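Side-chain contacts in GTP cyclohydrolase 1 type 2 homolog (Staphylococcus aureus subsp. aureus, PDB 3LNL), which is of unknown function but belongs to the NIF3 family and forms a toroid-shaped hexamer with a dinuclear zinc centre: residues I58-N63 against D356-T361; S276-K281 against G322-D327. The protein carries 2 engineered substitutions. All blocks are in the same frame, centred on the assembly; numbering follows the deposited sequence.

Interaction 1 (I58-N63 against D356-T361)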
loop_
_atom_site.group_PDB
_atom_site.type_symbol
_atom_site.label_atom_id
_atom_site.label_comp_id
_atom_site.label_asym_id
_atom_site.label_seq_id
_atom_site.Cartn_x
_atom_site.Cartn_y
_atom_site.Cartn_z
ATOM N N ILE B 58 -20.848 20.060 -34.988
ATOM C CA ILE B 58 -21.950 20.994 -35.064
ATOM C C ILE B 58 -22.167 21.434 -36.502
ATOM O O ILE B 58 -23.298 21.490 -36.992
ATOM C CB ILE B 58 -21.715 22.212 -34.167
ATOM C CG1 ILE B 58 -21.741 21.777 -32.688
ATOM C CG2 ILE B 58 -22.735 23.380 -34.482
ATOM C CD1 ILE B 58 -21.172 22.828 -31.686
ATOM N N GLU B 59 -21.068 21.758 -37.170
ATOM C CA GLU B 59 -21.136 22.338 -38.485
ATOM C C GLU B 59 -21.721 21.310 -39.448
ATOM O O GLU B 59 -22.445 21.674 -40.369
ATOM C CB GLU B 59 -19.729 22.833 -38.927
ATOM C CG GLU B 59 -19.724 23.590 -40.185
ATOM C CD GLU B 59 -19.870 22.704 -41.413
ATOM O OE1 GLU B 59 -19.274 21.590 -41.431
ATOM O OE2 GLU B 59 -20.555 23.137 -42.381
ATOM N N LYS B 60 -21.425 20.029 -39.221
ATOM C CA LYS B 60 -21.906 18.956 -40.104
ATOM C C LYS B 60 -23.266 18.428 -39.764
ATOM O O LYS B 60 -23.803 17.601 -40.489
ATOM C CB LYS B 60 -20.912 17.784 -40.112
ATOM C CG LYS B 60 -19.610 18.119 -40.774
ATOM C CD LYS B 60 -18.634 16.983 -40.649
ATOM C CE LYS B 60 -17.341 17.236 -41.400
ATOM N NZ LYS B 60 -17.688 17.293 -42.827
ATOM N N GLY B 61 -23.828 18.878 -38.660
ATOM C CA GLY B 61 -25.104 18.354 -38.194
ATOM C C GLY B 61 -25.019 16.967 -37.573
ATOM O O GLY B 61 -26.013 16.263 -37.503
ATOM N N TYR B 62 -23.844 16.580 -37.083
ATOM C CA TYR B 62 -23.709 15.307 -36.380
ATOM C C TYR B 62 -23.780 15.503 -34.855
ATOM O O TYR B 62 -23.122 16.402 -34.329
ATOM C CB TYR B 62 -22.392 14.632 -36.732
ATOM C CG TYR B 62 -22.205 14.279 -38.206
ATOM C CD1 TYR B 62 -23.248 14.354 -39.131
ATOM C CD2 TYR B 62 -20.980 13.854 -38.654
ATOM C CE1 TYR B 62 -23.068 13.994 -40.483
ATOM C CE2 TYR B 62 -20.776 13.527 -39.998
ATOM C CZ TYR B 62 -21.815 13.583 -40.890
ATOM O OH TYR B 62 -21.529 13.245 -42.192
ATOM N N ASN B 63 -24.510 14.618 -34.154
ATOM C CA ASN B 63 -24.681 14.766 -32.709
ATOM C C ASN B 63 -23.930 13.725 -31.920
ATOM O O ASN B 63 -24.112 13.639 -30.702
ATOM C CB ASN B 63 -26.165 14.808 -32.314
ATOM C CG ASN B 63 -26.817 13.452 -32.412
ATOM O OD1 ASN B 63 -26.239 12.557 -32.995
ATOM N ND2 ASN B 63 -28.023 13.293 -31.852
ATOM N N ASP B 356 -24.702 8.491 -41.461
ATOM C CA ASP B 356 -23.392 8.898 -41.968
ATOM C C ASP B 356 -22.322 8.787 -40.895
ATOM O O ASP B 356 -22.578 9.136 -39.737
ATOM C CB ASP B 356 -23.407 10.373 -42.369
ATOM C CG ASP B 356 -24.441 10.693 -43.430
ATOM O OD1 ASP B 356 -24.671 9.846 -44.343
ATOM O OD2 ASP B 356 -25.042 11.794 -43.301
ATOM N N VAL B 357 -21.119 8.381 -41.317
ATOM C CA VAL B 357 -19.969 8.368 -40.471
ATOM C C VAL B 357 -18.862 9.095 -41.238
ATOM O O VAL B 357 -18.703 8.884 -42.445
ATOM C CB VAL B 357 -19.542 6.938 -40.146
ATOM C CG1 VAL B 357 -18.343 6.951 -39.183
ATOM C CG2 VAL B 357 -20.720 6.110 -39.565
ATOM N N GLU B 358 -18.154 9.996 -40.568
ATOM C CA GLU B 358 -17.025 10.691 -41.210
ATOM C C GLU B 358 -15.891 10.714 -40.228
ATOM O O GLU B 358 -16.106 10.875 -39.024
ATOM C CB GLU B 358 -17.415 12.134 -41.557
ATOM C CG GLU B 358 -18.358 12.262 -42.727
ATOM C CD GLU B 358 -18.571 13.719 -43.097
ATOM O OE1 GLU B 358 -17.585 14.472 -43.196
ATOM O OE2 GLU B 358 -19.741 14.140 -43.202
ATOM N N ALA B 359 -14.681 10.575 -40.734
ATOM C CA ALA B 359 -13.498 10.749 -39.948
ATOM C C ALA B 359 -13.189 12.280 -39.859
ATOM O O ALA B 359 -13.185 12.952 -40.891
ATOM C CB ALA B 359 -12.370 10.013 -40.630
ATOM N N SER B 360 -13.037 12.830 -38.656
ATOM C CA SER B 360 -12.614 14.236 -38.499
ATOM C C SER B 360 -11.305 14.468 -39.238
ATOM O O SER B 360 -10.358 13.706 -39.098
ATOM C CB SER B 360 -12.386 14.630 -37.019
ATOM O OG SER B 360 -11.794 15.948 -36.926
ATOM N N THR B 361 -11.288 15.519 -40.042
ATOM C CA THR B 361 -10.145 15.908 -40.843
ATOM C C THR B 361 -9.191 16.815 -40.081
ATOM O O THR B 361 -8.129 17.149 -40.586
ATOM C CB THR B 361 -10.632 16.723 -42.102
ATOM O OG1 THR B 361 -11.333 17.919 -41.657
ATOM C CG2 THR B 361 -11.619 15.906 -42.936
#
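The Tyr62 ring stands with Glu358 at its edge and Lys60 against one face. CB of Glu358 lies in the plane of the ring, 4.0 Å from Tyr62 CE2. Lys60 CB sits over the ring centre, 4.0 Å above the plane. The Glu358 carboxylate plane is turned 90° to the ring. The contact joins the helix end of a beta-alpha-beta unit to a neighbouring strand. Helix 51-60, which connects the parallel strands 43-46 and 64-67, ends in a Schellman motif at Gly61, and Tyr62 follows at once. Strand 357-359 runs parallel to strand 43-46 at the border of the same sheet. Val357 points away from Tyr62 and packs on helix 336-350.

The phenol end of Tyr62 reaches over to Asp356, where OH meets the Asp356 CB at 3.4 Å. This side chain crosses the tyrosine at about a right angle. Tyr62 OH is also modelled beside Glu358 OE2, but too close for a reliable reading. Helix 51-60 also holds the residues just after the strand, since Glu56 bonds to Ser360 OG and to Thr361 N.

Lys60 and Glu358 approach from opposite directions and form a salt bridge. The lysine is extended as far as CE and bends at its last torsion (chi4 -65°). That bend brings NZ to the syn side of Glu358 OE1, at 2.8 Å and 17° out of the carboxylate plane.

Interaction 2 (S276-K281 against G322-D327)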
loop_
_atom_site.group_PDB
_atom_site.type_symbol
_atom_site.label_atom_id
_atom_site.label_comp_id
_atom_site.label_asym_id
_atom_site.label_seq_id
_atom_site.Cartn_x
_atom_site.Cartn_y
_atom_site.Cartn_z
ATOM N N SER B 276 21.762 1.942 -37.701
ATOM C CA SER B 276 20.935 2.364 -38.831
ATOM C C SER B 276 20.842 1.288 -39.926
ATOM O O SER B 276 19.837 1.202 -40.632
ATOM C CB SER B 276 21.478 3.689 -39.406
ATOM O OG SER B 276 22.804 3.501 -39.840
ATOM N N ASN B 277 21.870 0.445 -40.020
ATOM C CA ASN B 277 21.915 -0.644 -40.999
ATOM C C ASN B 277 21.467 -2.009 -40.436
ATOM O O ASN B 277 21.651 -3.036 -41.068
ATOM C CB ASN B 277 23.329 -0.760 -41.620
ATOM C CG ASN B 277 24.377 -1.339 -40.635
ATOM O OD1 ASN B 277 24.056 -1.720 -39.504
ATOM N ND2 ASN B 277 25.611 -1.416 -41.077
ATOM N N GLN B 278 20.869 -2.005 -39.250
ATOM C CA GLN B 278 20.357 -3.230 -38.647
ATOM C C GLN B 278 19.256 -3.825 -39.530
ATOM O O GLN B 278 18.364 -3.113 -39.997
ATOM C CB GLN B 278 19.806 -2.849 -37.256
ATOM C CG GLN B 278 19.288 -3.985 -36.375
ATOM C CD GLN B 278 20.390 -4.786 -35.734
ATOM O OE1 GLN B 278 21.446 -4.251 -35.421
ATOM N NE2 GLN B 278 20.149 -6.081 -35.543
ATOM N N LYS B 279 19.317 -5.118 -39.789
ATOM C CA LYS B 279 18.311 -5.760 -40.600
ATOM C C LYS B 279 17.052 -6.049 -39.773
ATOM O O LYS B 279 17.156 -6.627 -38.707
ATOM C CB LYS B 279 18.808 -7.058 -41.115
ATOM C CG LYS B 279 20.134 -6.950 -41.819
ATOM C CD LYS B 279 19.977 -6.452 -43.180
ATOM C CE LYS B 279 21.097 -6.992 -44.092
ATOM N NZ LYS B 279 21.303 -5.904 -45.076
ATOM N N ILE B 280 15.904 -5.706 -40.325
ATOM C CA ILE B 280 14.623 -5.705 -39.659
ATOM C C ILE B 280 13.731 -6.629 -40.475
ATOM O O ILE B 280 13.621 -6.450 -41.666
ATOM C CB ILE B 280 14.003 -4.250 -39.733
ATOM C CG1 ILE B 280 14.689 -3.296 -38.756
ATOM C CG2 ILE B 280 12.550 -4.199 -39.406
ATOM C CD1 ILE B 280 15.290 -3.973 -37.516
ATOM N N LYS B 281 13.063 -7.581 -39.840
ATOM C CA LYS B 281 11.994 -8.320 -40.508
ATOM C C LYS B 281 10.676 -8.307 -39.731
ATOM O O LYS B 281 9.603 -8.077 -40.329
ATOM C CB LYS B 281 12.437 -9.755 -40.722
ATOM C CG LYS B 281 11.353 -10.637 -41.231
ATOM C CD LYS B 281 11.024 -10.326 -42.693
ATOM C CE LYS B 281 10.040 -11.320 -43.217
ATOM N NZ LYS B 281 9.619 -10.854 -44.530
ATOM N N GLY B 322 20.654 -3.330 -26.891
ATOM C CA GLY B 322 20.426 -3.784 -28.241
ATOM C C GLY B 322 18.965 -3.886 -28.626
ATOM O O GLY B 322 18.640 -4.573 -29.597
ATOM N N VAL B 323 18.066 -3.241 -27.898
ATOM C CA VAL B 323 16.660 -3.279 -28.253
ATOM C C VAL B 323 16.404 -2.136 -29.257
ATOM O O VAL B 323 16.651 -0.945 -28.966
ATOM C CB VAL B 323 15.738 -3.196 -27.010
ATOM C CG1 VAL B 323 14.225 -3.044 -27.451
ATOM C CG2 VAL B 323 15.916 -4.432 -26.130
ATOM N N ASN B 324 15.955 -2.472 -30.457
ATOM C CA ASN B 324 15.747 -1.453 -31.433
ATOM C C ASN B 324 14.357 -0.789 -31.323
ATOM O O ASN B 324 13.359 -1.468 -31.143
ATOM C CB ASN B 324 15.941 -2.017 -32.836
ATOM C CG ASN B 324 17.283 -2.622 -33.026
ATOM O OD1 ASN B 324 18.291 -2.008 -32.678
ATOM N ND2 ASN B 324 17.326 -3.824 -33.564
ATOM N N LEU B 325 14.319 0.535 -31.405
ATOM C CA LEU B 325 13.063 1.271 -31.243
ATOM C C LEU B 325 12.857 2.227 -32.403
ATOM O O LEU B 325 13.830 2.686 -32.990
ATOM C CB LEU B 325 13.070 2.098 -29.971
ATOM C CG LEU B 325 13.324 1.410 -28.650
ATOM C CD1 LEU B 325 13.482 2.516 -27.549
ATOM C CD2 LEU B 325 12.256 0.403 -28.295
ATOM N N ILE B 326 11.591 2.467 -32.729
ATOM C CA ILE B 326 11.173 3.605 -33.533
ATOM C C ILE B 326 10.050 4.347 -32.798
ATOM O O ILE B 326 9.018 3.778 -32.420
ATOM C CB ILE B 326 10.698 3.246 -34.990
ATOM C CG1 ILE B 326 11.764 2.459 -35.741
ATOM C CG2 ILE B 326 10.368 4.536 -35.756
ATOM C CD1 ILE B 326 11.336 1.797 -37.011
ATOM N N ASP B 327 10.264 5.646 -32.616
ATOM C CA ASP B 327 9.245 6.578 -32.172
ATOM C C ASP B 327 8.541 7.168 -33.371
ATOM O O ASP B 327 9.066 8.045 -34.045
ATOM C CB ASP B 327 9.887 7.673 -31.323
ATOM C CG ASP B 327 8.887 8.513 -30.530
ATOM O OD1 ASP B 327 7.674 8.478 -30.833
ATOM O OD2 ASP B 327 9.346 9.223 -29.598
HETATM O O HOH W 1 20.852 -2.337 -33.519
#
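Gln278 and Asn324 meet at the tight point of this contact, where the Gln278 CG methylene lies 3.4 Å from Asn324 ND2. The two side chains cross at about a right angle, and their amide planes are 41° apart. The amides do not bond to each other. Asn324 ND2 instead gives its hydrogen bond to the carbonyl oxygen of Asp303, just before strand 304-307. This fixes the rotation of the Asn324 amide. Asp303 also serves the other segment, because its carboxylate accepts the backbone N of Lys281.

The buried side continues to Ile280. Its CD1 only grazes Asn324 ND2, at 4.4 Å, and the residue is packed mainly by its neighbours in the fold. Both Ile280 and Asn324 rest on Val304 of the strand between them. Leu254, at the start of helix 254-264, covers Ile280 and also Ile326.

The other side is looser and wet. Gln278 is partly exposed. Its first torsion (chi1 -176°) sets CG anti to the backbone N and against Asn324 ND2. The bend at chi2 (77°) then turns the amide off in another direction, where OE1 meets a water. This water donates to Gln278 OE1 at 2.8 Å and to Asn324 OD1 at 2.7 Å. It joins the two amides that do not bond directly. Further out, Ser276 packs on Gln368 of a second subunit.

Strands 279-285 and 325-327 flank strand 304-307, and all three are parallel. Gln278 and Asn324 lie at the N-terminal ends of the two flanking strands. Helices 294-299 and 312-321 make the connections, as in two successive beta-alpha-beta units of an alpha/beta NIF3 domain.

The two contacts lie in different sheets, with centres about 40 Å apart and nearest atoms about 20 Å apart. They share no helix or strand. Interaction 1 joins the end of a helix to a border strand. It is partly buried and relies on charge, with a salt bridge beside an aromatic ring. Interaction 2 spans two strands on either side of a third in one sheet. It is more buried but smaller, and is made of amides, a bridging water and a loose contact of an isoleucine methyl with an amide nitrogen. Interaction 1 also ties a strand near the chain end to a sheet built from early residues, in line with the interconnected domains. Both lie away from the dinuclear zinc centre.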